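Local coordinates for protein sialidase B (Streptococcus pneumoniae serotype 4, PDB 4XJW) that cleaves terminal sialic acid residues from oligosaccharides, glycoproteins and glycolipids, acting as an intramolecular trans-sialidase of glycosyl hydrolase family 33, at residues T553-Q562 against Y615-I626. The protein carries 1 engineered substitution. Residues are numbered along the deposited sequence; the frame is centred on the assembly and turned at random.
Sequences TQVSAIKYSQ and YSAITELPNHHI. With OPX ((1s,3R,4S)-1-[(cyclohexylamino)methyl]-3,4-dihydroxycyclopentanesulfonic acid), chain B.
At the end of strand 616-620, E620 carries CG anti to its backbone N (chi1 -178°) and stays extended, which delivers its carboxylate to S561, whose OG lies between its own backbone N and carbonyl carbon. The outcome illustrates how two adjacent propeller blades can be clasped by side chains: each oxygen is met on its syn side, E620 OE1 by S561 N at 2.8 Å and E620 OE2 by S561 OG at 2.6 Å. H624 ND1 adds a nearly straight bond to E620 OE2 (166°), so that oxygen accepts twice, an arrangement that would tend to keep the carboxylate charged. Q562 laps over one face of the H624 ring, CG lying 4.2 Å from its centroid. Beside them, Y560 OH donates in the carbonyl plane to a lone pair of H624 O, 2.7 Å away.

Earlier along the two strands, I558 CG1 meets I618 CD1 at 3.9 Å, while I558 CD1 and Y560 CE1 both reach I626 CD1. S556 OG and S616 OG share a hydrogen bond, and S616 OG also bonds S573. At the far end Q554 CB sits squarely over a face of Y615, 3.6 Å from the ring centroid, and Q554 OE1 accepts from S616 N; Y615, probably the catalytic nucleophile, bonds E503 through its hydroxyl. I558 and E620 also border the bound inhibitor OPX.

Strands 556-559 and 616-620 run nearly parallel, 9° apart, as edge strands of separate antiparallel sheets: the former pairs with 569-575, the latter with 626-631, and strand 205-213 packs against the side chains of A617 and T619.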
loop_
_atom_site.group_PDB
_atom_site.type_symbol
_atom_site.label_atom_id
_atom_site.label_comp_id
_atom_site.label_asym_id
_atom_site.label_seq_id
_atom_site.Cartn_x
_atom_site.Cartn_y
_atom_site.Cartn_z
ATOM N N THR A 553 -5.269 12.574 -3.528
ATOM C CA THR A 553 -4.491 11.327 -3.517
ATOM C C THR A 553 -3.141 11.599 -4.159
ATOM O O THR A 553 -3.039 12.440 -5.041
ATOM C CB THR A 553 -5.214 10.199 -4.322
ATOM O OG1 THR A 553 -6.521 9.989 -3.765
ATOM C CG2 THR A 553 -4.468 8.887 -4.229
ATOM N N GLN A 554 -2.104 10.891 -3.708
ATOM C CA GLN A 554 -0.795 10.958 -4.335
ATOM C C GLN A 554 -0.941 10.760 -5.849
ATOM O O GLN A 554 -1.768 9.954 -6.309
ATOM C CB GLN A 554 0.108 9.869 -3.747
ATOM C CG GLN A 554 1.563 9.902 -4.245
ATOM C CD GLN A 554 2.140 8.521 -4.509
ATOM O OE1 GLN A 554 1.419 7.529 -4.551
ATOM N NE2 GLN A 554 3.453 8.453 -4.683
ATOM N N VAL A 555 -0.150 11.520 -6.614
ATOM C CA VAL A 555 -0.060 11.352 -8.061
ATOM C C VAL A 555 1.392 11.018 -8.383
ATOM O O VAL A 555 2.325 11.682 -7.899
ATOM C CB VAL A 555 -0.508 12.628 -8.827
ATOM C CG1 VAL A 555 0.226 13.861 -8.318
ATOM C CG2 VAL A 555 -0.304 12.481 -10.323
ATOM N N SER A 556 1.598 9.978 -9.178
ATOM C CA SER A 556 2.956 9.681 -9.624
ATOM C C SER A 556 3.093 10.135 -11.068
ATOM O O SER A 556 2.088 10.282 -11.774
ATOM C CB SER A 556 3.296 8.209 -9.433
ATOM O OG SER A 556 2.324 7.337 -9.988
ATOM N N ALA A 557 4.324 10.402 -11.494
ATOM C CA ALA A 557 4.540 11.102 -12.759
ATOM C C ALA A 557 5.889 10.761 -13.329
ATOM O O ALA A 557 6.874 10.738 -12.599
ATOM C CB ALA A 557 4.442 12.596 -12.541
ATOM N N ILE A 558 5.934 10.517 -14.634
ATOM C CA ILE A 558 7.221 10.302 -15.306
ATOM C C ILE A 558 7.296 11.020 -16.647
ATOM O O ILE A 558 6.278 11.334 -17.264
ATOM C CB ILE A 558 7.520 8.805 -15.542
ATOM C CG1 ILE A 558 6.435 8.163 -16.417
ATOM C CG2 ILE A 558 7.658 8.059 -14.225
ATOM C CD1 ILE A 558 6.805 6.774 -16.968
ATOM N N LYS A 559 8.526 11.275 -17.089
ATOM C CA LYS A 559 8.799 11.756 -18.436
ATOM C C LYS A 559 9.200 10.529 -19.247
ATOM O O LYS A 559 10.177 9.859 -18.918
ATOM C CB LYS A 559 9.945 12.769 -18.400
ATOM C CG LYS A 559 10.477 13.191 -19.764
ATOM C CD LYS A 559 9.572 14.206 -20.417
ATOM C CE LYS A 559 10.016 14.530 -21.851
ATOM N NZ LYS A 559 11.411 15.052 -21.943
ATOM N N TYR A 560 8.412 10.211 -20.266
ATOM C CA TYR A 560 8.653 9.040 -21.107
ATOM C C TYR A 560 9.844 9.311 -22.028
ATOM O O TYR A 560 10.019 10.436 -22.491
ATOM C CB TYR A 560 7.388 8.722 -21.909
ATOM C CG TYR A 560 7.400 7.365 -22.571
ATOM C CD1 TYR A 560 7.594 6.209 -21.824
ATOM C CD2 TYR A 560 7.209 7.238 -23.940
ATOM C CE1 TYR A 560 7.614 4.961 -22.428
ATOM C CE2 TYR A 560 7.219 5.995 -24.553
ATOM C CZ TYR A 560 7.425 4.859 -23.795
ATOM O OH TYR A 560 7.437 3.612 -24.394
ATOM N N SER A 561 10.672 8.298 -22.277
ATOM C CA SER A 561 11.902 8.490 -23.058
ATOM C C SER A 561 11.681 8.615 -24.571
ATOM O O SER A 561 12.553 9.127 -25.284
ATOM C CB SER A 561 12.901 7.354 -22.790
ATOM O OG SER A 561 12.529 6.158 -23.457
ATOM N N GLN A 562 10.534 8.144 -25.054
ATOM C CA GLN A 562 10.259 8.079 -26.487
ATOM C C GLN A 562 9.179 9.080 -26.853
ATOM O O GLN A 562 8.335 9.425 -26.018
ATOM C CB GLN A 562 9.812 6.669 -26.888
ATOM C CG GLN A 562 10.769 5.556 -26.443
ATOM C CD GLN A 562 12.129 5.654 -27.095
ATOM O OE1 GLN A 562 12.245 5.610 -28.319
ATOM N NE2 GLN A 562 13.171 5.796 -26.279
ATOM N N TYR A 615 -2.788 5.157 -3.822
ATOM C CA TYR A 615 -1.422 5.567 -4.100
ATOM C C TYR A 615 -0.817 4.661 -5.168
ATOM O O TYR A 615 -1.197 3.487 -5.312
ATOM C CB TYR A 615 -0.538 5.549 -2.850
ATOM C CG TYR A 615 -0.733 6.696 -1.891
ATOM C CD1 TYR A 615 -1.993 7.228 -1.640
ATOM C CD2 TYR A 615 0.341 7.222 -1.190
ATOM C CE1 TYR A 615 -2.159 8.265 -0.730
ATOM C CE2 TYR A 615 0.179 8.252 -0.286
ATOM C CZ TYR A 615 -1.074 8.754 -0.050
ATOM O OH TYR A 615 -1.246 9.779 0.863
ATOM N N SER A 616 0.121 5.221 -5.917
ATOM C CA SER A 616 0.667 4.511 -7.053
ATOM C C SER A 616 2.099 4.887 -7.357
ATOM O O SER A 616 2.604 5.946 -6.978
ATOM C CB SER A 616 -0.212 4.747 -8.279
ATOM O OG SER A 616 -0.083 6.092 -8.726
ATOM N N ALA A 617 2.753 3.970 -8.066
ATOM C CA ALA A 617 4.112 4.152 -8.534
ATOM C C ALA A 617 4.162 3.783 -10.010
ATOM O O ALA A 617 3.628 2.737 -10.421
ATOM C CB ALA A 617 5.055 3.274 -7.714
ATOM N N ILE A 618 4.795 4.639 -10.814
ATOM C CA ILE A 618 5.017 4.303 -12.216
ATOM C C ILE A 618 6.467 4.486 -12.640
ATOM O O ILE A 618 7.162 5.395 -12.185
ATOM C CB ILE A 618 4.078 5.080 -13.170
ATOM C CG1 ILE A 618 4.230 6.596 -13.000
ATOM C CG2 ILE A 618 2.617 4.628 -12.981
ATOM C CD1 ILE A 618 3.462 7.371 -14.071
ATOM N N THR A 619 6.931 3.606 -13.512
ATOM C CA THR A 619 8.256 3.800 -14.077
ATOM C C THR A 619 8.333 3.213 -15.466
ATOM O O THR A 619 7.654 2.234 -15.774
ATOM C CB THR A 619 9.373 3.274 -13.139
ATOM O OG1 THR A 619 10.604 3.921 -13.470
ATOM C CG2 THR A 619 9.542 1.737 -13.233
ATOM N N GLU A 620 9.148 3.838 -16.311
ATOM C CA GLU A 620 9.453 3.267 -17.610
ATOM C C GLU A 620 10.475 2.174 -17.410
ATOM O O GLU A 620 11.561 2.406 -16.871
ATOM C CB GLU A 620 9.987 4.336 -18.567
ATOM C CG GLU A 620 10.271 3.794 -19.963
ATOM C CD GLU A 620 10.732 4.861 -20.929
ATOM O OE1 GLU A 620 10.808 6.045 -20.539
ATOM O OE2 GLU A 620 11.045 4.501 -22.090
ATOM N N LEU A 621 10.099 0.968 -17.814
ATOM C CA LEU A 621 11.003 -0.172 -17.777
ATOM C C LEU A 621 12.034 0.004 -18.890
ATOM O O LEU A 621 11.797 0.750 -19.861
ATOM C CB LEU A 621 10.212 -1.475 -17.926
ATOM C CG LEU A 621 9.059 -1.550 -16.914
ATOM C CD1 LEU A 621 8.109 -2.681 -17.226
ATOM C CD2 LEU A 621 9.588 -1.672 -15.491
ATOM N N PRO A 622 13.198 -0.643 -18.747
ATOM C CA PRO A 622 14.239 -0.466 -19.765
ATOM C C PRO A 622 13.806 -0.876 -21.169
ATOM O O PRO A 622 14.401 -0.392 -22.133
ATOM C CB PRO A 622 15.362 -1.383 -19.277
ATOM C CG PRO A 622 15.169 -1.456 -17.801
ATOM C CD PRO A 622 13.673 -1.444 -17.603
ATOM N N ASN A 623 12.799 -1.730 -21.286
ATOM C CA ASN A 623 12.287 -2.125 -22.595
ATOM C C ASN A 623 11.206 -1.192 -23.142
ATOM O O ASN A 623 10.550 -1.508 -24.133
ATOM C CB ASN A 623 11.776 -3.561 -22.550
ATOM C CG ASN A 623 10.613 -3.736 -21.599
ATOM O OD1 ASN A 623 10.140 -2.763 -21.005
ATOM N ND2 ASN A 623 10.144 -4.973 -21.446
ATOM N N HIS A 624 11.013 -0.067 -22.451
ATOM C CA HIS A 624 10.047 0.979 -22.815
ATOM C C HIS A 624 8.593 0.627 -22.538
ATOM O O HIS A 624 7.694 1.375 -22.921
ATOM C CB HIS A 624 10.237 1.456 -24.263
ATOM C CG HIS A 624 11.641 1.871 -24.570
ATOM N ND1 HIS A 624 12.295 2.856 -23.857
ATOM C CD2 HIS A 624 12.520 1.433 -25.500
ATOM C CE1 HIS A 624 13.517 3.002 -24.335
ATOM N NE2 HIS A 624 13.678 2.159 -25.340
ATOM N N HIS A 625 8.358 -0.506 -21.886
ATOM C CA HIS A 625 7.054 -0.726 -21.255
ATOM C C HIS A 625 6.935 0.179 -20.043
ATOM O O HIS A 625 7.915 0.817 -19.627
ATOM C CB HIS A 625 6.889 -2.169 -20.795
ATOM C CG HIS A 625 6.813 -3.156 -21.912
ATOM N ND1 HIS A 625 5.977 -4.253 -21.870
ATOM C CD2 HIS A 625 7.493 -3.241 -23.078
ATOM C CE1 HIS A 625 6.135 -4.962 -22.973
ATOM N NE2 HIS A 625 7.038 -4.361 -23.732
ATOM N N ILE A 626 5.728 0.228 -19.482
ATOM C CA ILE A 626 5.459 0.977 -18.266
ATOM C C ILE A 626 5.085 -0.006 -17.169
ATOM O O ILE A 626 4.209 -0.851 -17.361
ATOM C CB ILE A 626 4.286 1.939 -18.470
ATOM C CG1 ILE A 626 4.542 2.898 -19.637
ATOM C CG2 ILE A 626 4.018 2.708 -17.181
ATOM C CD1 ILE A 626 5.749 3.806 -19.477
HETATM C CAF OPX B . 14.429 3.810 -20.331
HETATM C CAG OPX B . 15.688 4.626 -20.365
HETATM C CAH OPX B . 14.101 3.418 -18.926
HETATM C CAI OPX B . 15.566 5.833 -19.482
HETATM C CAJ OPX B . 13.988 4.606 -18.013
HETATM C CAK OPX B . 15.081 6.413 -15.857
HETATM C CAL OPX B . 13.227 7.957 -15.006
HETATM C CAM OPX B . 14.769 7.035 -13.419
HETATM C CAO OPX B . 12.644 7.979 -13.640
HETATM C CAP OPX B . 13.338 6.901 -12.924
HETATM C CAQ OPX B . 15.238 5.450 -18.072
HETATM C CAR OPX B . 14.657 7.529 -14.854
HETATM N NAN OPX B . 15.073 6.694 -17.300
HETATM O OAA OPX B . 15.581 9.390 -16.506
HETATM O OAB OPX B . 15.247 10.031 -14.186
HETATM O OAC OPX B . 11.272 7.795 -13.665
HETATM O OAD OPX B . 12.872 5.658 -13.252
HETATM O OAE OPX B . 17.085 8.597 -14.761
HETATM S SAS OPX B . 15.704 8.965 -15.092
HETATM O O HOH W 1 -2.055 7.457 -7.510
HETATM O O HOH W 2 5.061 6.183 -5.796
HETATM O O HOH W 3 11.220 7.434 -18.306
#